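Local coordinates for protein apical membrane antigen 1 (Babesia divergens, PDB 4APM) that probably takes part in host-cell invasion as an apical surface antigen of the moving junction, and binds calcium through its extracellular region, at residues Pro52-Val57 with Val348-Glu353; Val57-Asn62 with Glu192-Gly197; Leu336-Gly341 with Val386-Ser391; Lys399-Lys404 with Thr411-Ser416. One frame throughout, in Å; residues are numbered along the deposited sequence.

Contact 1. Residues Pro52-Val57 with Val348-Glu353; sequences PVMGKV and VGSPLE
Met54 reaches across to Ser350 with its sulfur, while Val53 and Val348 meet farther back, before Met54 in the chain. The Met54 side chain sets out toward the loop 348-353. It runs extended to SD (chi2 -179°), which is 3.5 Å from the backbone N of Ser350 and 3.7 Å from Ser350 CB. A bend at chi3 (80°) then sets the terminal CE 4.0 Å from the same CB. The Ser350 side chain starts away from segment 52-57, yet its CB touches both SD and CE of Met54. Its hydroxyl OG accepts from Leu352 N at 3.2 Å in an ST turn and is also hydrogen-bonded to Asp355. Residues 53-54 are an edge strand of a five-stranded antiparallel sheet in the AMA1 ectodomain. A type II beta turn from Val53 to Lys56 leads into strand 56-60, which pairs with 191-195. Met54, the second residue of the turn, donates its N-H to Val348 O at 2.8 Å, with an N-H...O angle of 161°. Val53 CA approaches the same oxygen at 3.4 Å as a CA-H...O contact. The valines meet more loosely, Val53 CG2 to Val348 CG1 at 4.3 Å. Lys195 NZ, from the neighbouring strand 191-195, hydrogen-bonds both Met54 O and Gly349 O. It thereby ties the turn and the loop to one ammonium group. Tyr203 and Met219 also pack on Met54.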
loop_
_atom_site.group_PDB
_atom_site.type_symbol
_atom_site.label_atom_id
_atom_site.label_comp_id
_atom_site.label_asym_id
_atom_site.label_seq_id
_atom_site.Cartn_x
_atom_site.Cartn_y
_atom_site.Cartn_z
ATOM N N PRO A 52 -3.066 6.596 -4.229
ATOM C CA PRO A 52 -3.123 5.616 -5.305
ATOM C C PRO A 52 -2.603 4.273 -4.776
ATOM O O PRO A 52 -1.908 4.239 -3.748
ATOM C CB PRO A 52 -2.156 6.201 -6.348
ATOM C CG PRO A 52 -1.250 7.171 -5.579
ATOM C CD PRO A 52 -1.741 7.253 -4.159
ATOM N N VAL A 53 -3.046 3.180 -5.387
ATOM C CA VAL A 53 -2.687 1.832 -4.962
ATOM C C VAL A 53 -1.848 1.157 -6.077
ATOM O O VAL A 53 -2.362 0.854 -7.155
ATOM C CB VAL A 53 -3.969 1.005 -4.687
ATOM C CG1 VAL A 53 -3.622 -0.369 -4.166
ATOM C CG2 VAL A 53 -4.890 1.740 -3.691
ATOM N N MET A 54 -0.554 0.977 -5.846
ATOM C CA MET A 54 0.314 0.426 -6.891
ATOM C C MET A 54 0.020 -1.069 -7.100
ATOM O O MET A 54 -0.252 -1.808 -6.145
ATOM C CB MET A 54 1.786 0.610 -6.546
ATOM C CG MET A 54 2.245 2.042 -6.489
ATOM S SD MET A 54 4.000 2.157 -6.089
ATOM C CE MET A 54 4.788 1.818 -7.674
ATOM N N GLY A 55 0.041 -1.502 -8.353
ATOM C CA GLY A 55 -0.119 -2.913 -8.636
ATOM C C GLY A 55 -1.534 -3.448 -8.505
ATOM O O GLY A 55 -1.751 -4.651 -8.674
ATOM N N LYS A 56 -2.507 -2.593 -8.204
ATOM C CA LYS A 56 -3.881 -3.078 -8.143
ATOM C C LYS A 56 -4.429 -3.245 -9.536
ATOM O O LYS A 56 -4.520 -2.266 -10.291
ATOM C CB LYS A 56 -4.792 -2.140 -7.337
ATOM C CG LYS A 56 -6.277 -2.499 -7.406
ATOM C CD LYS A 56 -7.061 -1.772 -6.326
ATOM C CE LYS A 56 -8.562 -1.828 -6.567
ATOM N NZ LYS A 56 -9.275 -1.314 -5.349
ATOM N N VAL A 57 -4.760 -4.487 -9.885
ATOM C CA VAL A 57 -5.492 -4.780 -11.091
ATOM C C VAL A 57 -6.794 -5.470 -10.716
ATOM O O VAL A 57 -6.938 -6.013 -9.612
ATOM C CB VAL A 57 -4.701 -5.686 -12.082
ATOM C CG1 VAL A 57 -3.379 -5.060 -12.486
ATOM C CG2 VAL A 57 -4.509 -7.101 -11.544
ATOM N N VAL A 348 -1.007 -0.219 0.002
ATOM C CA VAL A 348 -1.130 0.769 -1.106
ATOM C C VAL A 348 0.135 0.873 -1.941
ATOM O O VAL A 348 0.088 1.310 -3.108
ATOM C CB VAL A 348 -1.550 2.184 -0.647
ATOM C CG1 VAL A 348 -2.892 2.155 0.064
ATOM C CG2 VAL A 348 -0.494 2.797 0.238
ATOM N N GLY A 349 1.252 0.447 -1.343
ATOM C CA GLY A 349 2.578 0.706 -1.874
ATOM C C GLY A 349 3.041 -0.375 -2.828
ATOM O O GLY A 349 2.418 -1.429 -2.962
ATOM N N SER A 350 4.160 -0.116 -3.475
ATOM C CA SER A 350 4.749 -1.090 -4.354
ATOM C C SER A 350 4.882 -2.489 -3.719
ATOM O O SER A 350 5.280 -2.623 -2.561
ATOM C CB SER A 350 6.123 -0.616 -4.823
ATOM O OG SER A 350 6.539 -1.509 -5.845
ATOM N N PRO A 351 4.564 -3.526 -4.483
ATOM C CA PRO A 351 4.866 -4.917 -4.087
ATOM C C PRO A 351 6.339 -5.374 -4.286
ATOM O O PRO A 351 6.673 -6.528 -3.960
ATOM C CB PRO A 351 3.965 -5.735 -5.032
ATOM C CG PRO A 351 3.887 -4.892 -6.282
ATOM C CD PRO A 351 3.826 -3.458 -5.771
ATOM N N LEU A 352 7.193 -4.516 -4.858
ATOM C CA LEU A 352 8.552 -4.925 -5.327
ATOM C C LEU A 352 9.617 -4.501 -4.359
ATOM O O LEU A 352 9.715 -3.309 -4.039
ATOM C CB LEU A 352 8.893 -4.252 -6.661
ATOM C CG LEU A 352 7.982 -4.500 -7.838
ATOM C CD1 LEU A 352 8.602 -3.915 -9.117
ATOM C CD2 LEU A 352 7.722 -6.002 -7.947
ATOM N N GLU A 353 10.489 -5.431 -3.980
ATOM C CA GLU A 353 11.706 -5.056 -3.237
ATOM C C GLU A 353 12.455 -3.966 -3.950
ATOM O O GLU A 353 13.062 -3.115 -3.304
ATOM C CB GLU A 353 12.673 -6.236 -3.063
ATOM C CG GLU A 353 12.359 -7.174 -1.916
ATOM C CD GLU A 353 13.348 -8.326 -1.853
ATOM O OE1 GLU A 353 14.543 -8.092 -2.141
ATOM O OE2 GLU A 353 12.919 -9.476 -1.616
#

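Contact 2. Residues Val57-Asn62 with Glu192-Gly197; sequences VINLGN and EPMKSG
Val57 pairs with Met194 through two backbone bonds: Val57 N donates to Met194 O at 2.9 Å, and Met194 N to Val57 O at 2.8 Å. Asn59 and Glu192 form the next hydrogen-bonded pair. Asn59 N reaches Glu192 O at 2.8 Å, and the return bond from Glu192 N to Asn59 O is longer. Ile58 and Pro193 make the non-hydrogen-bonded pair between them.

The apolar contacts fall on both faces. Val57 and Met194 lie side by side, pointing the same way, with CG2 of Val57 3.7 Å from CG of Met194. On the other face Ile58 CD1 rests 4.0 Å from Pro193 CB.

The polar side-chain contacts centre on Asn59. Its CG is anti to the carbonyl carbon (chi1 -68°). The amide reaches across to Met194, the two side chains crossing obliquely, with ND2 against CG and SD. ND2 gives a weak hydrogen bond to Met194 SD at 3.3 Å. It also donates to a water at 2.8 Å, which in turn donates to Glu192 OE2. This water links the two partly exposed polar side chains.

Phe257 of helix 249-257 packs on Pro193. The whole is a two-stranded antiparallel sheet, 56-60 with 191-195, joining two chain parts distant in sequence.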
loop_
_atom_site.group_PDB
_atom_site.type_symbol
_atom_site.label_atom_id
_atom_site.label_comp_id
_atom_site.label_asym_id
_atom_site.label_seq_id
_atom_site.Cartn_x
_atom_site.Cartn_y
_atom_site.Cartn_z
ATOM N N VAL A 57 -4.760 -4.487 -9.885
ATOM C CA VAL A 57 -5.492 -4.780 -11.091
ATOM C C VAL A 57 -6.794 -5.470 -10.716
ATOM O O VAL A 57 -6.938 -6.013 -9.612
ATOM C CB VAL A 57 -4.701 -5.686 -12.082
ATOM C CG1 VAL A 57 -3.379 -5.060 -12.486
ATOM C CG2 VAL A 57 -4.509 -7.101 -11.544
ATOM N N ILE A 58 -7.743 -5.464 -11.642
ATOM C CA ILE A 58 -8.952 -6.229 -11.454
ATOM C C ILE A 58 -8.934 -7.395 -12.420
ATOM O O ILE A 58 -8.847 -7.185 -13.632
ATOM C CB ILE A 58 -10.211 -5.361 -11.681
ATOM C CG1 ILE A 58 -10.104 -4.018 -10.911
ATOM C CG2 ILE A 58 -11.463 -6.140 -11.300
ATOM C CD1 ILE A 58 -10.029 -4.142 -9.389
ATOM N N ASN A 59 -8.952 -8.616 -11.882
ATOM C CA ASN A 59 -9.066 -9.843 -12.695
ATOM C C ASN A 59 -10.512 -10.067 -13.186
ATOM O O ASN A 59 -11.464 -10.053 -12.397
ATOM C CB ASN A 59 -8.623 -11.074 -11.891
ATOM C CG ASN A 59 -7.144 -11.079 -11.582
ATOM O OD1 ASN A 59 -6.336 -10.482 -12.312
ATOM N ND2 ASN A 59 -6.766 -11.764 -10.494
ATOM N N LEU A 60 -10.675 -10.283 -14.484
ATOM C CA LEU A 60 -12.015 -10.382 -15.060
ATOM C C LEU A 60 -12.397 -11.823 -15.437
ATOM O O LEU A 60 -11.548 -12.614 -15.839
ATOM C CB LEU A 60 -12.159 -9.435 -16.251
ATOM C CG LEU A 60 -11.917 -7.958 -15.913
ATOM C CD1 LEU A 60 -12.165 -7.089 -17.148
ATOM C CD2 LEU A 60 -12.811 -7.518 -14.751
ATOM N N GLY A 61 -13.680 -12.153 -15.260
ATOM C CA GLY A 61 -14.216 -13.460 -15.639
ATOM C C GLY A 61 -13.916 -13.873 -17.075
ATOM O O GLY A 61 -13.610 -15.035 -17.338
ATOM N N ASN A 62 -13.972 -12.921 -18.001
ATOM C CA ASN A 62 -13.663 -13.212 -19.396
ATOM C C ASN A 62 -12.168 -13.229 -19.691
ATOM O O ASN A 62 -11.767 -13.352 -20.841
ATOM C CB ASN A 62 -14.403 -12.245 -20.345
ATOM C CG ASN A 62 -13.881 -10.810 -20.254
ATOM O OD1 ASN A 62 -12.915 -10.531 -19.542
ATOM N ND2 ASN A 62 -14.492 -9.904 -21.019
ATOM N N GLU A 192 -12.426 -9.906 -9.261
ATOM C CA GLU A 192 -11.800 -9.547 -7.995
ATOM C C GLU A 192 -10.518 -8.774 -8.222
ATOM O O GLU A 192 -9.847 -8.986 -9.231
ATOM C CB GLU A 192 -11.498 -10.792 -7.176
ATOM C CG GLU A 192 -10.713 -11.866 -7.904
ATOM C CD GLU A 192 -10.548 -13.089 -7.034
ATOM O OE1 GLU A 192 -11.505 -13.438 -6.318
ATOM O OE2 GLU A 192 -9.453 -13.664 -7.013
ATOM N N PRO A 193 -10.143 -7.907 -7.260
ATOM C CA PRO A 193 -8.848 -7.202 -7.288
ATOM C C PRO A 193 -7.689 -8.143 -7.017
ATOM O O PRO A 193 -7.830 -9.083 -6.241
ATOM C CB PRO A 193 -8.953 -6.206 -6.120
ATOM C CG PRO A 193 -10.404 -6.234 -5.691
ATOM C CD PRO A 193 -10.921 -7.584 -6.055
ATOM N N MET A 194 -6.539 -7.872 -7.619
ATOM C CA MET A 194 -5.314 -8.436 -7.109
ATOM C C MET A 194 -4.114 -7.501 -7.180
ATOM O O MET A 194 -4.119 -6.533 -7.922
ATOM C CB MET A 194 -5.025 -9.832 -7.684
ATOM C CG MET A 194 -4.536 -9.912 -9.112
ATOM S SD MET A 194 -3.638 -11.483 -9.375
ATOM C CE MET A 194 -1.947 -10.921 -9.181
ATOM N N LYS A 195 -3.176 -7.724 -6.273
ATOM C CA LYS A 195 -1.921 -7.012 -6.210
ATOM C C LYS A 195 -0.919 -7.731 -7.114
ATOM O O LYS A 195 -0.643 -8.918 -6.929
ATOM C CB LYS A 195 -1.397 -7.041 -4.778
ATOM C CG LYS A 195 -0.275 -6.038 -4.489
ATOM C CD LYS A 195 -0.784 -4.620 -4.271
ATOM C CE LYS A 195 0.139 -3.836 -3.348
ATOM N NZ LYS A 195 -0.116 -2.353 -3.346
ATOM N N SER A 196 -0.432 -7.041 -8.138
ATOM C CA SER A 196 0.316 -7.743 -9.158
ATOM C C SER A 196 1.700 -7.187 -9.265
ATOM O O SER A 196 1.875 -6.008 -9.522
ATOM C CB SER A 196 -0.376 -7.646 -10.507
ATOM O OG SER A 196 0.603 -7.694 -11.510
ATOM N N GLY A 197 2.689 -8.041 -9.056
ATOM C CA GLY A 197 4.071 -7.632 -9.176
ATOM C C GLY A 197 4.414 -7.083 -10.549
ATOM O O GLY A 197 5.043 -6.036 -10.651
HETATM O O HOH W 1 -7.997 -14.001 -9.311
#

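Contact 3. Residues Leu336-Gly341 with Val386-Ser391; sequences LIIDAG and VTTALS
The hydroxyl OG1 of Thr388 donates to Ile338 O at 2.7 Å, the one direct hydrogen bond across this contact. It lies in the carbonyl plane, on a lone pair of that oxygen. The same OG1 takes a hydrogen bond from a water at 3.2 Å, and this water accepts from Ile338 N at 3.0 Å. Thr388 OG1 sits between its own backbone N and carbonyl carbon (chi1 70°), and Thr388 points toward strand 335-339.

Two methyls, CG2 of Ile337 and of Ile338, lie against the hydroxyl. Ile337 CG2 is 3.4 Å from Thr388 OG1. Ile338 crosses Thr388 at about a right angle, with its CG2 3.7 Å from OG1. Further on, Ile338 CD1 meets Leu390 CD1 at 3.3 Å, closer than carbons normally pack. With Leu390 in an irregular conformation, the exact placing of its end is doubtful. Tyr412 of strand 410-416 packs against both Ile338 and Leu390.

The strands 336-339 and 387-389 run nearly perpendicular here, their short axes at 91°. They do not pair with each other. Strand 335-339 pairs with strand 225-231, as in the Ile337 to Ile226 backbone bonds, and the Thr388 backbone hydrogen-bonds with Gly367. In this buried place one hydroxyl and one water therefore satisfy both Ile338 O and Ile338 N, polar groups that no strand pairing with 387-389 serves, while Ile338 and Leu390 pack beside them.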
loop_
_atom_site.group_PDB
_atom_site.type_symbol
_atom_site.label_atom_id
_atom_site.label_comp_id
_atom_site.label_asym_id
_atom_site.label_seq_id
_atom_site.Cartn_x
_atom_site.Cartn_y
_atom_site.Cartn_z
ATOM N N LEU A 336 9.584 1.963 13.650
ATOM C CA LEU A 336 10.244 0.874 12.937
ATOM C C LEU A 336 11.401 0.333 13.800
ATOM O O LEU A 336 11.960 1.065 14.605
ATOM C CB LEU A 336 10.775 1.365 11.579
ATOM C CG LEU A 336 9.811 2.006 10.566
ATOM C CD1 LEU A 336 10.553 2.378 9.293
ATOM C CD2 LEU A 336 8.630 1.104 10.244
ATOM N N ILE A 337 11.699 -0.957 13.653
ATOM C CA ILE A 337 12.865 -1.602 14.230
ATOM C C ILE A 337 13.819 -1.923 13.071
ATOM O O ILE A 337 13.375 -2.425 12.031
ATOM C CB ILE A 337 12.453 -2.934 14.886
ATOM C CG1 ILE A 337 11.532 -2.694 16.067
ATOM C CG2 ILE A 337 13.664 -3.789 15.244
ATOM C CD1 ILE A 337 10.069 -2.905 15.738
ATOM N N ILE A 338 15.109 -1.613 13.203
ATOM C CA ILE A 338 16.009 -1.968 12.120
ATOM C C ILE A 338 16.367 -3.454 12.176
ATOM O O ILE A 338 16.488 -4.041 13.261
ATOM C CB ILE A 338 17.261 -1.051 11.993
ATOM C CG1 ILE A 338 17.960 -1.309 10.654
ATOM C CG2 ILE A 338 18.244 -1.268 13.138
ATOM C CD1 ILE A 338 19.351 -0.721 10.553
ATOM N N ASP A 339 16.431 -4.073 11.005
ATOM C CA ASP A 339 16.727 -5.491 10.890
ATOM C C ASP A 339 17.045 -5.828 9.433
ATOM O O ASP A 339 16.182 -5.723 8.578
ATOM C CB ASP A 339 15.547 -6.332 11.394
ATOM C CG ASP A 339 15.819 -7.815 11.313
ATOM O OD1 ASP A 339 16.771 -8.286 11.978
ATOM O OD2 ASP A 339 15.103 -8.513 10.561
ATOM N N ALA A 340 18.300 -6.182 9.151
ATOM C CA ALA A 340 18.757 -6.440 7.783
ATOM C C ALA A 340 17.944 -7.521 7.108
ATOM O O ALA A 340 17.686 -8.561 7.702
ATOM C CB ALA A 340 20.234 -6.828 7.782
ATOM N N GLY A 341 17.589 -7.291 5.844
ATOM C CA GLY A 341 16.827 -8.256 5.058
ATOM C C GLY A 341 15.312 -8.202 5.224
ATOM O O GLY A 341 14.577 -8.861 4.479
ATOM N N VAL A 386 16.208 -10.424 21.592
ATOM C CA VAL A 386 17.049 -9.600 20.744
ATOM C C VAL A 386 16.532 -8.164 20.565
ATOM O O VAL A 386 15.361 -7.944 20.217
ATOM C CB VAL A 386 17.223 -10.273 19.382
ATOM C CG1 VAL A 386 18.154 -9.469 18.495
ATOM C CG2 VAL A 386 17.737 -11.697 19.578
ATOM N N THR A 387 17.398 -7.194 20.850
ATOM C CA THR A 387 17.133 -5.788 20.546
ATOM C C THR A 387 18.078 -5.319 19.444
ATOM O O THR A 387 19.138 -5.915 19.246
ATOM C CB THR A 387 17.312 -4.899 21.778
ATOM O OG1 THR A 387 18.467 -5.323 22.513
ATOM C CG2 THR A 387 16.093 -4.968 22.668
ATOM N N THR A 388 17.651 -4.325 18.658
ATOM C CA THR A 388 18.545 -3.678 17.685
ATOM C C THR A 388 18.495 -2.155 17.825
ATOM O O THR A 388 17.562 -1.603 18.423
ATOM C CB THR A 388 18.225 -4.036 16.210
ATOM O OG1 THR A 388 16.986 -3.434 15.820
ATOM C CG2 THR A 388 18.171 -5.537 15.969
ATOM N N ALA A 389 19.487 -1.484 17.244
ATOM C CA ALA A 389 19.588 -0.022 17.295
ATOM C C ALA A 389 20.664 0.463 16.327
ATOM O O ALA A 389 21.575 -0.283 15.991
ATOM C CB ALA A 389 19.889 0.446 18.716
ATOM N N LEU A 390 20.519 1.689 15.833
ATOM C CA LEU A 390 21.479 2.284 14.884
ATOM C C LEU A 390 22.756 2.814 15.572
ATOM O O LEU A 390 23.720 3.168 14.903
ATOM C CB LEU A 390 20.805 3.435 14.143
ATOM C CG LEU A 390 20.384 3.298 12.678
ATOM C CD1 LEU A 390 20.565 1.893 12.149
ATOM C CD2 LEU A 390 18.952 3.776 12.521
ATOM N N SER A 391 22.717 2.919 16.902
ATOM C CA SER A 391 23.861 3.360 17.702
ATOM C C SER A 391 24.048 2.472 18.935
ATOM O O SER A 391 23.066 1.944 19.491
ATOM C CB SER A 391 23.666 4.805 18.149
ATOM O OG SER A 391 22.830 4.850 19.287
HETATM O O HOH W 2 15.802 -0.501 15.942
#

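Contact 4. Residues Lys399-Lys404 with Thr411-Ser416; sequences KYVHEK and TYYYCS. With ACT (acetate ion), chain D.
Strands 400-406 and 410-416 form a beta hairpin, and His402 meets Tyr414 on one of its faces. Six backbone hydrogen bonds zip the strands, two at each of the pairs Tyr400 with Ser416, His402 with Tyr414 and Lys404 with Tyr412. One of them, His402 N to Tyr414 O, spans 2.8 Å.

The imidazole and phenol rings form an offset stack, their centroids 4.9 Å apart and their planes at 20°. His402 CB lies over the Tyr414 face, 3.7 Å from the ring centroid, as a CH-pi contact. Beyond the stack, His402 NE2 comes to 3.2 Å from Ser416 CB, but its hydrogen bond is to Glu418 O.

Further along this face, Lys404 CB lies over the Tyr412 ring, 4.1 Å from its centroid. Lys404 NZ donates to the acetate OXT at 2.7 Å. The acetate, probably from the crystallisation liquor, has its other oxygen over the Tyr414 face opposite His402.

On the reverse face Glu403 CG lies 3.2 Å from Tyr413 CE1, and Glu403 OE2 makes a salt bridge to Arg392. Cys415 is bonded to Cys397 by a disulfide. Strand 410-416 also pairs with strand 387-389, through Tyr413 with Ala389 and Cys415 with Thr387. Strand 400-406 is the outermost strand on this side of the sheet.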
loop_
_atom_site.group_PDB
_atom_site.type_symbol
_atom_site.label_atom_id
_atom_site.label_comp_id
_atom_site.label_asym_id
_atom_site.label_seq_id
_atom_site.Cartn_x
_atom_site.Cartn_y
_atom_site.Cartn_z
ATOM N N LYS A 399 23.608 -8.270 27.514
ATOM C CA LYS A 399 24.539 -9.353 27.202
ATOM C C LYS A 399 25.591 -8.843 26.250
ATOM O O LYS A 399 26.205 -7.824 26.517
ATOM C CB LYS A 399 23.815 -10.578 26.624
ATOM C CG LYS A 399 22.648 -11.062 27.476
ATOM C CD LYS A 399 22.788 -12.523 27.873
ATOM C CE LYS A 399 22.182 -12.767 29.248
ATOM N NZ LYS A 399 22.186 -14.211 29.618
ATOM N N TYR A 400 25.782 -9.525 25.128
ATOM C CA TYR A 400 26.797 -9.126 24.159
ATOM C C TYR A 400 26.247 -8.204 23.078
ATOM O O TYR A 400 25.123 -8.376 22.624
ATOM C CB TYR A 400 27.433 -10.354 23.539
ATOM C CG TYR A 400 27.888 -11.344 24.586
ATOM C CD1 TYR A 400 27.001 -12.271 25.124
ATOM C CD2 TYR A 400 29.182 -11.305 25.090
ATOM C CE1 TYR A 400 27.404 -13.165 26.092
ATOM C CE2 TYR A 400 29.592 -12.193 26.065
ATOM C CZ TYR A 400 28.699 -13.124 26.557
ATOM O OH TYR A 400 29.105 -14.026 27.512
ATOM N N VAL A 401 27.030 -7.195 22.707
ATOM C CA VAL A 401 26.689 -6.335 21.581
ATOM C C VAL A 401 27.409 -6.822 20.344
ATOM O O VAL A 401 28.595 -7.124 20.397
ATOM C CB VAL A 401 27.061 -4.865 21.842
ATOM C CG1 VAL A 401 26.730 -4.018 20.618
ATOM C CG2 VAL A 401 26.323 -4.334 23.059
ATOM N N HIS A 402 26.669 -6.978 19.251
ATOM C CA HIS A 402 27.264 -7.350 17.977
ATOM C C HIS A 402 27.058 -6.251 16.990
ATOM O O HIS A 402 26.305 -5.312 17.231
ATOM C CB HIS A 402 26.633 -8.630 17.424
ATOM C CG HIS A 402 26.787 -9.833 18.319
ATOM N ND1 HIS A 402 27.392 -10.972 17.906
ATOM C CD2 HIS A 402 26.376 -10.057 19.632
ATOM C CE1 HIS A 402 27.388 -11.862 18.910
ATOM N NE2 HIS A 402 26.742 -11.310 19.958
ATOM N N GLU A 403 27.707 -6.387 15.845
ATOM C CA GLU A 403 27.538 -5.458 14.754
ATOM C C GLU A 403 27.055 -6.221 13.545
ATOM O O GLU A 403 27.496 -7.347 13.293
ATOM C CB GLU A 403 28.851 -4.746 14.447
ATOM C CG GLU A 403 29.102 -3.572 15.371
ATOM C CD GLU A 403 30.572 -3.240 15.519
ATOM O OE1 GLU A 403 31.246 -3.055 14.481
ATOM O OE2 GLU A 403 31.044 -3.152 16.678
ATOM N N LYS A 404 26.103 -5.633 12.833
ATOM C CA LYS A 404 25.605 -6.225 11.609
ATOM C C LYS A 404 25.568 -5.164 10.530
ATOM O O LYS A 404 25.366 -3.980 10.818
ATOM C CB LYS A 404 24.206 -6.822 11.836
ATOM C CG LYS A 404 23.657 -7.569 10.638
ATOM C CD LYS A 404 23.108 -8.929 11.038
ATOM C CE LYS A 404 22.433 -9.594 9.850
ATOM N NZ LYS A 404 21.460 -10.654 10.238
ATOM N N THR A 411 26.493 -0.228 9.165
ATOM C CA THR A 411 26.619 -1.047 10.372
ATOM C C THR A 411 25.641 -0.622 11.464
ATOM O O THR A 411 25.493 0.570 11.760
ATOM C CB THR A 411 28.057 -0.990 10.967
ATOM O OG1 THR A 411 29.015 -1.187 9.926
ATOM C CG2 THR A 411 28.265 -2.071 12.033
ATOM N N TYR A 412 25.028 -1.603 12.119
ATOM C CA TYR A 412 24.212 -1.314 13.289
ATOM C C TYR A 412 24.418 -2.412 14.306
ATOM O O TYR A 412 25.081 -3.392 14.021
ATOM C CB TYR A 412 22.722 -1.198 12.895
ATOM C CG TYR A 412 22.086 -2.514 12.494
ATOM C CD1 TYR A 412 22.255 -3.027 11.213
ATOM C CD2 TYR A 412 21.334 -3.256 13.410
ATOM C CE1 TYR A 412 21.717 -4.252 10.857
ATOM C CE2 TYR A 412 20.775 -4.479 13.054
ATOM C CZ TYR A 412 20.971 -4.966 11.776
ATOM O OH TYR A 412 20.432 -6.172 11.411
ATOM N N TYR A 413 23.762 -2.284 15.452
ATOM C CA TYR A 413 24.068 -3.092 16.625
ATOM C C TYR A 413 22.881 -3.903 17.104
ATOM O O TYR A 413 21.737 -3.420 17.088
ATOM C CB TYR A 413 24.560 -2.197 17.761
ATOM C CG TYR A 413 25.640 -1.271 17.298
ATOM C CD1 TYR A 413 26.956 -1.717 17.183
ATOM C CD2 TYR A 413 25.332 0.014 16.846
ATOM C CE1 TYR A 413 27.948 -0.887 16.709
ATOM C CE2 TYR A 413 26.322 0.854 16.357
ATOM C CZ TYR A 413 27.626 0.393 16.297
ATOM O OH TYR A 413 28.611 1.211 15.820
ATOM N N TYR A 414 23.168 -5.117 17.573
ATOM C CA TYR A 414 22.170 -5.938 18.232
ATOM C C TYR A 414 22.686 -6.639 19.497
ATOM O O TYR A 414 23.893 -6.805 19.688
ATOM C CB TYR A 414 21.536 -6.932 17.248
ATOM C CG TYR A 414 22.418 -8.071 16.788
ATOM C CD1 TYR A 414 23.269 -7.925 15.696
ATOM C CD2 TYR A 414 22.299 -9.336 17.355
ATOM C CE1 TYR A 414 24.032 -8.985 15.231
ATOM C CE2 TYR A 414 23.071 -10.398 16.907
ATOM C CZ TYR A 414 23.925 -10.220 15.840
ATOM O OH TYR A 414 24.667 -11.290 15.377
ATOM N N CYS A 415 21.751 -7.030 20.357
ATOM C CA CYS A 415 22.073 -7.665 21.620
ATOM C C CYS A 415 21.804 -9.160 21.599
ATOM O O CYS A 415 20.652 -9.587 21.486
ATOM C CB CYS A 415 21.267 -7.043 22.733
ATOM S SG CYS A 415 21.838 -7.583 24.347
ATOM N N SER A 416 22.863 -9.943 21.762
ATOM C CA SER A 416 22.797 -11.384 21.594
ATOM C C SER A 416 23.362 -12.108 22.827
ATOM O O SER A 416 24.089 -11.510 23.626
ATOM C CB SER A 416 23.564 -11.774 20.340
ATOM O OG SER A 416 23.710 -13.170 20.248
HETATM C C ACT D . 19.651 -9.973 13.537
HETATM O O ACT D . 19.562 -10.578 14.626
HETATM O OXT ACT D . 19.975 -10.579 12.496
HETATM C CH3 ACT D . 19.373 -8.493 13.482
#

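In the fold
Contacts 1 and 2 touch, their centres 13 Å apart. They share Val57 and strand 56-60, and contact 2 is nested inside the chain loop that contact 1 closes. Contacts 3 and 4 also touch, with centres 9 Å apart, and both involve the mixed sheet that holds strands 335-339, 387-389, 400-406 and 410-416. Contacts 2 and 4 lie on opposite sides of the chain's centre, about 44 Å between centres. Along the chain contacts 1 and 3 cross, because their segments alternate. After segment 336-341 of contact 3 and strand 342-346, the chain reaches loop 348-353, which closes contact 1. It then goes on to 386-391, the other half of contact 3, joining distant parts of the elongated ectodomain.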